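Local atomic coordinates of ESX-5 secretion-associated protein EspG5 (PDB entry 6VJ5), a protein that acts as a specific cytoplasmic chaperone for its cognate PE/PPE proteins, helping to keep PE/PPE dimers from aggregating and supporting their secretion. Residues G124-S129 against V139-V144; S145-I150 against G292-H297; N170-P175 against L268-A273; A210-A215 against I252-Q257. All blocks are in the same frame, centred on the assembly; numbering follows the deposited sequence.

Contact 1: G124-S129 against V139-V144; sequences GQHWVS and VDDVSV
Val144 lies over one face of the Trp127 indole, its CB 3.7 Å from the centroid of the five-membered ring and 14° off the ring normal, a CH-pi contact. The two side chains cross at about a right angle. The valine methyls then spread over the ring: CG1 sits 3.7 Å from CE2 of Trp127, while CG2 heads for CE3. Nearer the backbone, Val142 CG1 touches Trp127 CB at 3.6 Å. Leu153 of helix 147-159 packs on both valines. Trp127 lies on strand 126-133, which forms a beta hairpin with strand 136-141 in the antiparallel sheet; the two valines follow the second strand. Ser129 and Asp140 are the hairpin's hydrogen-bonded pair here, with Asp140 N to Ser129 O at 3.0 Å. Past the end of the second strand, Val142 N still reaches Trp127 O at 3.0 Å, though it stands 45° out of the carbonyl plane. His126 has CG anti to the backbone N (chi1 -165°), and the ring edge with NE2 comes close to Asp141. NE2 of His126 meets OD1 of Asp141 at 2.5 Å, a short hydrogen bond on the syn lone pair with the oxygen in the imidazole plane. Val128 CG2 lies above one face of that imidazole, offset toward the rim, and Asp141 OD2 forms a salt bridge with Arg74.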
loop_
_atom_site.group_PDB
_atom_site.type_symbol
_atom_site.label_atom_id
_atom_site.label_comp_id
_atom_site.label_asym_id
_atom_site.label_seq_id
_atom_site.Cartn_x
_atom_site.Cartn_y
_atom_site.Cartn_z
ATOM N N GLY C 124 21.682 15.409 -14.389
ATOM C CA GLY C 124 22.615 16.393 -14.901
ATOM C C GLY C 124 23.998 15.806 -15.085
ATOM O O GLY C 124 24.235 15.049 -16.029
ATOM N N GLN C 125 24.922 16.157 -14.190
ATOM C CA GLN C 125 26.250 15.557 -14.160
ATOM C C GLN C 125 26.534 14.887 -12.821
ATOM O O GLN C 125 27.676 14.488 -12.561
ATOM C CB GLN C 125 27.323 16.611 -14.457
ATOM C CG GLN C 125 27.179 17.303 -15.808
ATOM C CD GLN C 125 26.431 18.621 -15.713
ATOM O OE1 GLN C 125 25.420 18.823 -16.384
ATOM N NE2 GLN C 125 26.932 19.530 -14.882
ATOM N N HIS C 126 25.532 14.779 -11.954
ATOM C CA HIS C 126 25.684 14.149 -10.649
ATOM C C HIS C 126 25.420 12.654 -10.802
ATOM O O HIS C 126 24.288 12.243 -11.080
ATOM C CB HIS C 126 24.728 14.791 -9.649
ATOM C CG HIS C 126 25.046 14.481 -8.223
ATOM N ND1 HIS C 126 24.341 15.020 -7.169
ATOM C CD2 HIS C 126 25.993 13.684 -7.675
ATOM C CE1 HIS C 126 24.839 14.567 -6.032
ATOM N NE2 HIS C 126 25.842 13.754 -6.312
ATOM N N TRP C 127 26.468 11.847 -10.635
ATOM C CA TRP C 127 26.372 10.394 -10.733
ATOM C C TRP C 127 26.385 9.802 -9.329
ATOM O O TRP C 127 27.322 10.042 -8.559
ATOM C CB TRP C 127 27.521 9.811 -11.558
ATOM C CG TRP C 127 27.269 9.783 -13.036
ATOM C CD1 TRP C 127 27.654 10.719 -13.951
ATOM C CD2 TRP C 127 26.579 8.763 -13.771
ATOM N NE1 TRP C 127 27.243 10.348 -15.209
ATOM C CE2 TRP C 127 26.585 9.149 -15.127
ATOM C CE3 TRP C 127 25.959 7.561 -13.416
ATOM C CZ2 TRP C 127 25.991 8.378 -16.125
ATOM C CZ3 TRP C 127 25.372 6.797 -14.411
ATOM C CH2 TRP C 127 25.392 7.209 -15.748
ATOM N N VAL C 128 25.358 9.016 -9.005
ATOM C CA VAL C 128 25.198 8.420 -7.684
ATOM C C VAL C 128 25.096 6.908 -7.827
ATOM O O VAL C 128 24.596 6.391 -8.831
ATOM C CB VAL C 128 23.956 8.998 -6.967
ATOM C CG1 VAL C 128 23.651 8.234 -5.690
ATOM C CG2 VAL C 128 24.158 10.486 -6.670
ATOM N N SER C 129 25.586 6.201 -6.811
ATOM C CA SER C 129 25.603 4.744 -6.792
ATOM C C SER C 129 24.695 4.231 -5.682
ATOM O O SER C 129 24.769 4.709 -4.546
ATOM C CB SER C 129 27.024 4.212 -6.578
ATOM O OG SER C 129 27.293 3.997 -5.198
ATOM N N VAL C 139 24.687 3.973 -0.482
ATOM C CA VAL C 139 24.535 5.102 -1.391
ATOM C C VAL C 139 25.806 5.936 -1.341
ATOM O O VAL C 139 26.387 6.135 -0.268
ATOM C CB VAL C 139 23.301 5.953 -1.032
ATOM C CG1 VAL C 139 23.132 7.092 -2.025
ATOM C CG2 VAL C 139 22.051 5.084 -0.991
ATOM N N ASP C 140 26.231 6.430 -2.501
ATOM C CA ASP C 140 27.471 7.187 -2.604
ATOM C C ASP C 140 27.565 7.765 -4.008
ATOM O O ASP C 140 26.836 7.355 -4.915
ATOM C CB ASP C 140 28.692 6.308 -2.299
ATOM C CG ASP C 140 29.977 7.110 -2.171
ATOM O OD1 ASP C 140 30.094 8.158 -2.835
ATOM O OD2 ASP C 140 30.876 6.697 -1.412
ATOM N N ASP C 141 28.465 8.730 -4.170
ATOM C CA ASP C 141 28.782 9.274 -5.481
ATOM C C ASP C 141 29.661 8.291 -6.242
ATOM O O ASP C 141 30.420 7.515 -5.651
ATOM C CB ASP C 141 29.489 10.626 -5.353
ATOM C CG ASP C 141 28.556 11.739 -4.909
ATOM O OD1 ASP C 141 27.595 12.057 -5.646
ATOM O OD2 ASP C 141 28.783 12.299 -3.818
ATOM N N VAL C 142 29.553 8.327 -7.564
ATOM C CA VAL C 142 30.269 7.400 -8.430
ATOM C C VAL C 142 30.833 8.177 -9.610
ATOM O O VAL C 142 30.145 9.006 -10.214
ATOM C CB VAL C 142 29.352 6.255 -8.909
ATOM C CG1 VAL C 142 28.261 6.794 -9.824
ATOM C CG2 VAL C 142 30.166 5.191 -9.629
ATOM N N SER C 143 32.094 7.905 -9.936
ATOM C CA SER C 143 32.769 8.557 -11.052
ATOM C C SER C 143 32.461 7.769 -12.319
ATOM O O SER C 143 32.937 6.642 -12.489
ATOM C CB SER C 143 34.271 8.637 -10.799
ATOM O OG SER C 143 34.540 9.253 -9.549
ATOM N N VAL C 144 31.656 8.355 -13.202
ATOM C CA VAL C 144 31.247 7.717 -14.448
ATOM C C VAL C 144 31.471 8.711 -15.576
ATOM O O VAL C 144 30.875 9.794 -15.583
ATOM C CB VAL C 144 29.779 7.263 -14.414
ATOM C CG1 VAL C 144 29.347 6.766 -15.787
ATOM C CG2 VAL C 144 29.582 6.180 -13.365
#

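Contact 2: S145-I150 against G292-H297; sequences SDSASI and GEWKTH
The capped N-terminus of helix 147-159 meets the C-terminal loop 292-297 here, chiefly through Trp294. The six-membered end of the indole does the touching. Its CH2 atom reaches Asp146 C at 3.9 Å, and that carbonyl carbon lies at the ring edge, in the indole plane. Ile150 comes tip to tip with the same end of the ring, CD1 standing 4.1 Å from Trp294 CZ3, and Ser147 OG is 3.9 Å from CZ2 of Trp294. Lys295 folds back over its neighbour, CG lying above the centre of the Trp294 ring system. The lysine chain bends at chi2 (-143°), which puts CD 3.5 Å from Ser145 O. Opposite charges are near but apart, with Lys295 NZ 5.9 Å from Asp146 OD2, so any attraction is probably weak. Leu286 of helix 275-286 and Leu83 of strand 83-91 also pack on the indole. Behind the contact, Asp146 OD1 accepts from Ser149 N at 3.0 Å (N-H...O angle 154°), and Ser145 N donates to Ser149 OG at 2.9 Å. An aspartate acceptor bound to the amide three residues on is the hallmark of a helix N-cap.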
loop_
_atom_site.group_PDB
_atom_site.type_symbol
_atom_site.label_atom_id
_atom_site.label_comp_id
_atom_site.label_asym_id
_atom_site.label_seq_id
_atom_site.Cartn_x
_atom_site.Cartn_y
_atom_site.Cartn_z
ATOM N N SER C 145 32.325 8.342 -16.530
ATOM C CA SER C 145 32.700 9.223 -17.625
ATOM C C SER C 145 32.157 8.684 -18.958
ATOM O O SER C 145 31.240 9.276 -19.526
ATOM C CB SER C 145 34.219 9.376 -17.676
ATOM O OG SER C 145 34.858 8.109 -17.659
ATOM N N ASP C 146 32.701 7.584 -19.447
ATOM C CA ASP C 146 32.300 7.012 -20.721
ATOM C C ASP C 146 31.846 5.571 -20.516
ATOM O O ASP C 146 31.800 5.058 -19.395
ATOM C CB ASP C 146 33.450 7.086 -21.731
ATOM C CG ASP C 146 34.740 6.488 -21.196
ATOM O OD1 ASP C 146 34.711 5.849 -20.123
ATOM O OD2 ASP C 146 35.789 6.662 -21.852
ATOM N N SER C 147 31.502 4.915 -21.623
ATOM C CA SER C 147 31.107 3.514 -21.552
ATOM C C SER C 147 32.169 2.693 -20.828
ATOM O O SER C 147 31.852 1.767 -20.073
ATOM C CB SER C 147 30.871 2.975 -22.961
ATOM O OG SER C 147 30.171 3.927 -23.741
ATOM N N ALA C 148 33.441 3.046 -21.023
ATOM C CA ALA C 148 34.527 2.270 -20.429
ATOM C C ALA C 148 34.477 2.305 -18.907
ATOM O O ALA C 148 34.690 1.279 -18.249
ATOM C CB ALA C 148 35.877 2.789 -20.929
ATOM N N SER C 149 34.208 3.477 -18.324
ATOM C CA SER C 149 34.115 3.567 -16.869
ATOM C C SER C 149 33.018 2.654 -16.336
ATOM O O SER C 149 33.206 1.967 -15.325
ATOM C CB SER C 149 33.872 5.017 -16.445
ATOM O OG SER C 149 32.870 5.627 -17.240
ATOM N N ILE C 150 31.864 2.631 -17.004
ATOM C CA ILE C 150 30.794 1.721 -16.609
ATOM C C ILE C 150 31.251 0.275 -16.765
ATOM O O ILE C 150 31.100 -0.546 -15.853
ATOM C CB ILE C 150 29.526 2.004 -17.434
ATOM C CG1 ILE C 150 29.067 3.450 -17.235
ATOM C CG2 ILE C 150 28.404 1.052 -17.042
ATOM C CD1 ILE C 150 27.921 3.869 -18.141
ATOM N N GLY C 292 18.053 9.029 -27.126
ATOM C CA GLY C 292 19.278 9.577 -27.678
ATOM C C GLY C 292 20.403 9.726 -26.668
ATOM O O GLY C 292 20.408 9.122 -25.593
ATOM N N GLU C 293 21.365 10.576 -27.033
ATOM C CA GLU C 293 22.633 10.722 -26.327
ATOM C C GLU C 293 22.476 10.627 -24.818
ATOM O O GLU C 293 21.859 11.490 -24.187
ATOM C CB GLU C 293 23.272 12.062 -26.698
ATOM C CG GLU C 293 23.744 12.137 -28.133
ATOM C CD GLU C 293 24.348 13.480 -28.477
ATOM O OE1 GLU C 293 24.410 14.355 -27.586
ATOM O OE2 GLU C 293 24.760 13.661 -29.643
ATOM N N TRP C 294 23.085 9.593 -24.238
ATOM C CA TRP C 294 22.864 9.284 -22.834
ATOM C C TRP C 294 23.693 10.165 -21.909
ATOM O O TRP C 294 23.234 10.513 -20.818
ATOM C CB TRP C 294 23.177 7.808 -22.580
ATOM C CG TRP C 294 24.590 7.422 -22.908
ATOM C CD1 TRP C 294 25.079 7.058 -24.131
ATOM C CD2 TRP C 294 25.695 7.355 -22.000
ATOM N NE1 TRP C 294 26.417 6.769 -24.039
ATOM C CE2 TRP C 294 26.820 6.943 -22.743
ATOM C CE3 TRP C 294 25.842 7.600 -20.634
ATOM C CZ2 TRP C 294 28.074 6.774 -22.162
ATOM C CZ3 TRP C 294 27.087 7.433 -20.061
ATOM C CH2 TRP C 294 28.186 7.024 -20.822
ATOM N N LYS C 295 24.912 10.532 -22.311
ATOM C CA LYS C 295 25.758 11.327 -21.426
ATOM C C LYS C 295 25.103 12.655 -21.070
ATOM O O LYS C 295 25.313 13.176 -19.969
ATOM C CB LYS C 295 27.123 11.560 -22.074
ATOM C CG LYS C 295 27.828 10.272 -22.460
ATOM C CD LYS C 295 29.329 10.346 -22.233
ATOM C CE LYS C 295 30.076 10.812 -23.473
ATOM N NZ LYS C 295 31.455 10.237 -23.514
ATOM N N THR C 296 24.305 13.211 -21.982
ATOM C CA THR C 296 23.610 14.476 -21.768
ATOM C C THR C 296 22.147 14.283 -22.139
ATOM O O THR C 296 21.822 14.100 -23.316
ATOM C CB THR C 296 24.238 15.597 -22.599
ATOM O OG1 THR C 296 24.365 15.168 -23.960
ATOM C CG2 THR C 296 25.607 15.969 -22.048
ATOM N N HIS C 297 21.269 14.308 -21.141
ATOM C CA HIS C 297 19.842 14.201 -21.407
ATOM C C HIS C 297 19.075 14.560 -20.145
ATOM O O HIS C 297 19.544 14.312 -19.030
ATOM C CB HIS C 297 19.459 12.794 -21.878
ATOM C CG HIS C 297 18.114 12.729 -22.529
ATOM N ND1 HIS C 297 16.978 12.330 -21.857
ATOM C CD2 HIS C 297 17.719 13.035 -23.787
ATOM C CE1 HIS C 297 15.944 12.384 -22.677
ATOM N NE2 HIS C 297 16.366 12.809 -23.854
#

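Contact 3: N170-P175 against L268-A273; sequences NAVNVP and LAICPA
Val174 and Ile270 meet at the apolar centre, where CG2 of the valine is 3.9 Å from CD1 of the isoleucine. Val174 CG2 occupies the position between its backbone N and carbonyl carbon, whereas CG1 is anti to that carbon (chi1 -63°); this turns CG2 to the opposing strand, where it also approaches Leu268 CB at 4.2 Å. Val172 stands beside Ile270, both pointing the same way, with CG1 of Val172 at 4.1 Å from Ile270 CB. Val172, Val174, Leu268 and Ile270 share one sheet face, which Met179 of helix 176-188 helps to cover.

Outward from this cluster the backbones are tied by two reciprocal pairs of hydrogen bonds. Ile270 N meets Val172 O at 2.8 Å with a nearly straight N-H...O angle of 177°, and Leu268 N meets Val174 O at 2.9 Å; Val172 N and Val174 N return bonds to Ile270 O and Leu268 O. Between the pairs, Asn173 faces Ala269 on the other face, its OD1 3.5 Å from Ala269 CB. At the polar border Asn170 turns away, and its OD1 is taken by Ser205 OG. The CA-CA separations, 5.4 Å for Val172 with Ile270 and 4.5 Å for Asn173 with Ala269, change as expected between hydrogen-bonded and non-hydrogen-bonded pairs, the signature of an antiparallel ladder: strand 172-175 is the outermost strand of the chain's large sheet on this side.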
loop_
_atom_site.group_PDB
_atom_site.type_symbol
_atom_site.label_atom_id
_atom_site.label_comp_id
_atom_site.label_asym_id
_atom_site.label_seq_id
_atom_site.Cartn_x
_atom_site.Cartn_y
_atom_site.Cartn_z
ATOM N N ASN C 170 34.518 -18.052 -30.855
ATOM C CA ASN C 170 34.569 -17.262 -32.078
ATOM C C ASN C 170 33.334 -16.363 -32.118
ATOM O O ASN C 170 32.204 -16.849 -32.244
ATOM C CB ASN C 170 34.634 -18.172 -33.303
ATOM C CG ASN C 170 35.674 -19.258 -33.165
ATOM O OD1 ASN C 170 35.355 -20.391 -32.813
ATOM N ND2 ASN C 170 36.930 -18.917 -33.439
ATOM N N ALA C 171 33.557 -15.052 -32.030
ATOM C CA ALA C 171 32.460 -14.095 -32.042
ATOM C C ALA C 171 31.551 -14.343 -33.236
ATOM O O ALA C 171 32.005 -14.738 -34.312
ATOM C CB ALA C 171 33.014 -12.671 -32.079
ATOM N N VAL C 172 30.253 -14.127 -33.037
ATOM C CA VAL C 172 29.278 -14.362 -34.093
ATOM C C VAL C 172 28.003 -13.620 -33.737
ATOM O O VAL C 172 27.725 -13.355 -32.564
ATOM C CB VAL C 172 29.041 -15.882 -34.296
ATOM C CG1 VAL C 172 28.568 -16.543 -33.006
ATOM C CG2 VAL C 172 28.055 -16.137 -35.430
ATOM N N ASN C 173 27.250 -13.243 -34.765
ATOM C CA ASN C 173 25.924 -12.659 -34.629
ATOM C C ASN C 173 24.902 -13.659 -35.147
ATOM O O ASN C 173 25.065 -14.198 -36.247
ATOM C CB ASN C 173 25.811 -11.354 -35.417
ATOM C CG ASN C 173 26.766 -10.293 -34.932
ATOM O OD1 ASN C 173 26.926 -10.079 -33.729
ATOM N ND2 ASN C 173 27.414 -9.615 -35.872
ATOM N N VAL C 174 23.857 -13.902 -34.365
ATOM C CA VAL C 174 22.815 -14.846 -34.760
ATOM C C VAL C 174 21.444 -14.188 -34.638
ATOM O O VAL C 174 21.269 -13.276 -33.817
ATOM C CB VAL C 174 22.887 -16.125 -33.910
ATOM C CG1 VAL C 174 24.205 -16.845 -34.144
ATOM C CG2 VAL C 174 22.723 -15.790 -32.432
ATOM N N PRO C 175 20.455 -14.601 -35.432
ATOM C CA PRO C 175 19.097 -14.059 -35.253
ATOM C C PRO C 175 18.564 -14.382 -33.864
ATOM O O PRO C 175 18.615 -15.528 -33.410
ATOM C CB PRO C 175 18.280 -14.755 -36.348
ATOM C CG PRO C 175 19.291 -15.216 -37.360
ATOM C CD PRO C 175 20.537 -15.536 -36.571
ATOM N N LEU C 268 21.606 -11.127 -31.959
ATOM C CA LEU C 268 22.311 -11.342 -30.702
ATOM C C LEU C 268 23.786 -11.579 -30.999
ATOM O O LEU C 268 24.130 -12.431 -31.825
ATOM C CB LEU C 268 21.729 -12.530 -29.934
ATOM C CG LEU C 268 22.288 -12.745 -28.523
ATOM C CD1 LEU C 268 21.798 -11.665 -27.560
ATOM C CD2 LEU C 268 21.940 -14.134 -27.998
ATOM N N ALA C 269 24.646 -10.813 -30.339
ATOM C CA ALA C 269 26.085 -10.975 -30.454
ATOM C C ALA C 269 26.565 -11.942 -29.383
ATOM O O ALA C 269 26.244 -11.778 -28.202
ATOM C CB ALA C 269 26.794 -9.629 -30.305
ATOM N N ILE C 270 27.307 -12.960 -29.802
ATOM C CA ILE C 270 27.917 -13.931 -28.901
ATOM C C ILE C 270 29.420 -13.731 -29.002
ATOM O O ILE C 270 30.005 -13.937 -30.071
ATOM C CB ILE C 270 27.518 -15.372 -29.250
ATOM C CG1 ILE C 270 25.994 -15.490 -29.291
ATOM C CG2 ILE C 270 28.099 -16.337 -28.224
ATOM C CD1 ILE C 270 25.500 -16.795 -29.874
ATOM N N CYS C 271 30.040 -13.321 -27.902
ATOM C CA CYS C 271 31.405 -12.824 -27.912
ATOM C C CYS C 271 32.168 -13.351 -26.710
ATOM O O CYS C 271 31.563 -13.695 -25.689
ATOM C CB CYS C 271 31.426 -11.286 -27.886
ATOM S SG CYS C 271 30.706 -10.503 -29.349
ATOM N N PRO C 272 33.492 -13.452 -26.814
ATOM C CA PRO C 272 34.299 -13.679 -25.611
ATOM C C PRO C 272 34.379 -12.397 -24.803
ATOM O O PRO C 272 34.531 -11.305 -25.355
ATOM C CB PRO C 272 35.666 -14.090 -26.168
ATOM C CG PRO C 272 35.742 -13.395 -27.495
ATOM C CD PRO C 272 34.320 -13.335 -28.031
ATOM N N ALA C 273 34.265 -12.533 -23.485
ATOM C CA ALA C 273 34.182 -11.368 -22.614
ATOM C C ALA C 273 35.519 -10.653 -22.465
ATOM O O ALA C 273 36.019 -10.492 -21.346
ATOM C CB ALA C 273 33.657 -11.781 -21.237
#

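Contact 4: A210-A215 against I252-Q257; sequences AALGQA and IALYQQ
Ile252 sets its terminal methyl over the face of the flat peptide group joining Ala211 to Leu212. CD1 of Ile252 is 3.5 Å from Ala211 C and 3.5 Å from Ala211 O; Leu212 N follows at 3.6 Å. Such nearly equal distances mark an approach from above the plane rather than at its edge: the line from Ala211 C to the methyl runs roughly 20° from the plane normal. The methyl gets there through an extended chain, CD1 being anti to CA (chi2 179°).

Around the same methyl, Ala211 CB lies at 3.8 Å from Ile252 CD1 and Ala215 CB at 4.1 Å, so two alanines one helical turn apart flank it with their small side chains. Leu212 crosses Ile252 at about a right angle; its CD1 stands 4.2 Å from Ile252 CD1 and 4.2 Å from Leu254 CD2, spanning both strand residues. Ile169 packs on Ala211 and Met179 on Leu212, extending the apolar layer. Helix 206-217 thus lies across strand 250-256, the local axes running at 86° to each other, 10.1 Å apart at their closest.

Farther along the strand, Leu254 also packs on an apolar side chain in the chain of another protein, and Gln256 NE2 hydrogen-bonds to a polar one there. All five residues that touch across the contact are buried and join through methyl groups and backbone, which implies cohesion by van der Waals packing and the exclusion of water rather than by directed polar bonds.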
loop_
_atom_site.group_PDB
_atom_site.type_symbol
_atom_site.label_atom_id
_atom_site.label_comp_id
_atom_site.label_asym_id
_atom_site.label_seq_id
_atom_site.Cartn_x
_atom_site.Cartn_y
_atom_site.Cartn_z
ATOM N N ALA C 210 30.337 -25.324 -27.113
ATOM C CA ALA C 210 30.775 -26.000 -25.895
ATOM C C ALA C 210 30.852 -25.027 -24.722
ATOM O O ALA C 210 30.404 -25.345 -23.612
ATOM C CB ALA C 210 32.127 -26.677 -26.124
ATOM N N ALA C 211 31.421 -23.837 -24.940
ATOM C CA ALA C 211 31.531 -22.874 -23.847
ATOM C C ALA C 211 30.164 -22.323 -23.463
ATOM O O ALA C 211 29.875 -22.123 -22.278
ATOM C CB ALA C 211 32.475 -21.735 -24.231
ATOM N N LEU C 212 29.310 -22.070 -24.454
ATOM C CA LEU C 212 27.969 -21.577 -24.170
ATOM C C LEU C 212 27.194 -22.576 -23.324
ATOM O O LEU C 212 26.596 -22.214 -22.305
ATOM C CB LEU C 212 27.244 -21.296 -25.482
ATOM C CG LEU C 212 26.043 -20.359 -25.467
ATOM C CD1 LEU C 212 26.372 -19.025 -24.864
ATOM C CD2 LEU C 212 25.560 -20.203 -26.911
ATOM N N GLY C 213 27.205 -23.847 -23.724
ATOM C CA GLY C 213 26.496 -24.853 -22.951
ATOM C C GLY C 213 26.946 -24.892 -21.503
ATOM O O GLY C 213 26.140 -25.110 -20.596
ATOM N N GLN C 214 28.239 -24.673 -21.268
ATOM C CA GLN C 214 28.754 -24.678 -19.905
ATOM C C GLN C 214 28.284 -23.453 -19.130
ATOM O O GLN C 214 27.887 -23.563 -17.965
ATOM C CB GLN C 214 30.280 -24.748 -19.936
ATOM C CG GLN C 214 30.811 -26.131 -20.284
ATOM C CD GLN C 214 32.151 -26.096 -20.995
ATOM O OE1 GLN C 214 32.848 -25.082 -20.995
ATOM N NE2 GLN C 214 32.515 -27.212 -21.613
ATOM N N ALA C 215 28.314 -22.280 -19.764
ATOM C CA ALA C 215 27.898 -21.060 -19.081
ATOM C C ALA C 215 26.403 -21.069 -18.791
ATOM O O ALA C 215 25.971 -20.602 -17.731
ATOM C CB ALA C 215 28.279 -19.840 -19.922
ATOM N N ILE C 252 31.683 -15.481 -21.025
ATOM C CA ILE C 252 31.058 -15.144 -22.297
ATOM C C ILE C 252 30.205 -13.896 -22.120
ATOM O O ILE C 252 29.656 -13.635 -21.042
ATOM C CB ILE C 252 30.200 -16.315 -22.823
ATOM C CG1 ILE C 252 31.023 -17.605 -22.840
ATOM C CG2 ILE C 252 29.651 -15.999 -24.203
ATOM C CD1 ILE C 252 30.259 -18.825 -23.321
ATOM N N ALA C 253 30.090 -13.124 -23.199
ATOM C CA ALA C 253 29.289 -11.908 -23.228
ATOM C C ALA C 253 28.229 -12.034 -24.310
ATOM O O ALA C 253 28.543 -12.389 -25.449
ATOM C CB ALA C 253 30.158 -10.676 -23.494
ATOM N N LEU C 254 26.984 -11.727 -23.954
ATOM C CA LEU C 254 25.861 -11.775 -24.877
ATOM C C LEU C 254 25.141 -10.438 -24.857
ATOM O O LEU C 254 24.907 -9.867 -23.787
ATOM C CB LEU C 254 24.881 -12.888 -24.500
ATOM C CG LEU C 254 25.481 -14.283 -24.342
ATOM C CD1 LEU C 254 24.642 -15.114 -23.389
ATOM C CD2 LEU C 254 25.574 -14.959 -25.698
ATOM N N TYR C 255 24.779 -9.946 -26.036
ATOM C CA TYR C 255 24.037 -8.696 -26.098
ATOM C C TYR C 255 23.476 -8.504 -27.494
ATOM O O TYR C 255 24.034 -8.999 -28.476
ATOM C CB TYR C 255 24.927 -7.508 -25.723
ATOM C CG TYR C 255 26.096 -7.311 -26.664
ATOM C CD1 TYR C 255 25.956 -6.559 -27.822
ATOM C CD2 TYR C 255 27.337 -7.876 -26.394
ATOM C CE1 TYR C 255 27.016 -6.373 -28.682
ATOM C CE2 TYR C 255 28.405 -7.693 -27.254
ATOM C CZ TYR C 255 28.236 -6.939 -28.395
ATOM O OH TYR C 255 29.290 -6.753 -29.258
ATOM N N GLN C 256 22.359 -7.786 -27.567
ATOM C CA GLN C 256 21.809 -7.368 -28.846
ATOM C C GLN C 256 22.587 -6.171 -29.377
ATOM O O GLN C 256 23.157 -5.386 -28.614
ATOM C CB GLN C 256 20.332 -7.001 -28.708
ATOM C CG GLN C 256 19.394 -8.188 -28.712
ATOM C CD GLN C 256 17.984 -7.809 -28.307
ATOM O OE1 GLN C 256 17.151 -7.457 -29.144
ATOM N NE2 GLN C 256 17.709 -7.877 -27.014
ATOM N N GLN C 257 22.607 -6.036 -30.695
ATOM C CA GLN C 257 23.200 -4.879 -31.346
ATOM C C GLN C 257 22.100 -3.936 -31.814
ATOM O O GLN C 257 20.969 -4.354 -32.070
ATOM C CB GLN C 257 24.070 -5.314 -32.522
ATOM C CG GLN C 257 25.361 -5.967 -32.079
ATOM C CD GLN C 257 26.235 -6.363 -33.238
ATOM O OE1 GLN C 257 25.754 -6.540 -34.357
ATOM N NE2 GLN C 257 27.532 -6.498 -32.981
#

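How the contacts relate
The four contacts form two groups; contacts 1, 3 and 4 reach one long antiparallel sheet, while contact 2 joins a helix start to the C-terminal loop. Contacts 1 and 2 have centres 12 Å apart and touch through Val144 and Ile150, strand 136-141 being followed in the chain by helix 147-159. Contacts 3 and 4, with centres 7 Å apart, share neighbouring strands 267-272 and 250-256. The centres of contacts 1 and 4 are 30 Å apart, on opposite sides of the chain's centre. Contact 1 closes first; contact 4 is nested inside contact 3, and contact 3 inside contact 2, so the C-terminal loop comes back beside contact 1. Another protein's chain touches contacts 3 and 4 alone, consistent with client binding toward that end.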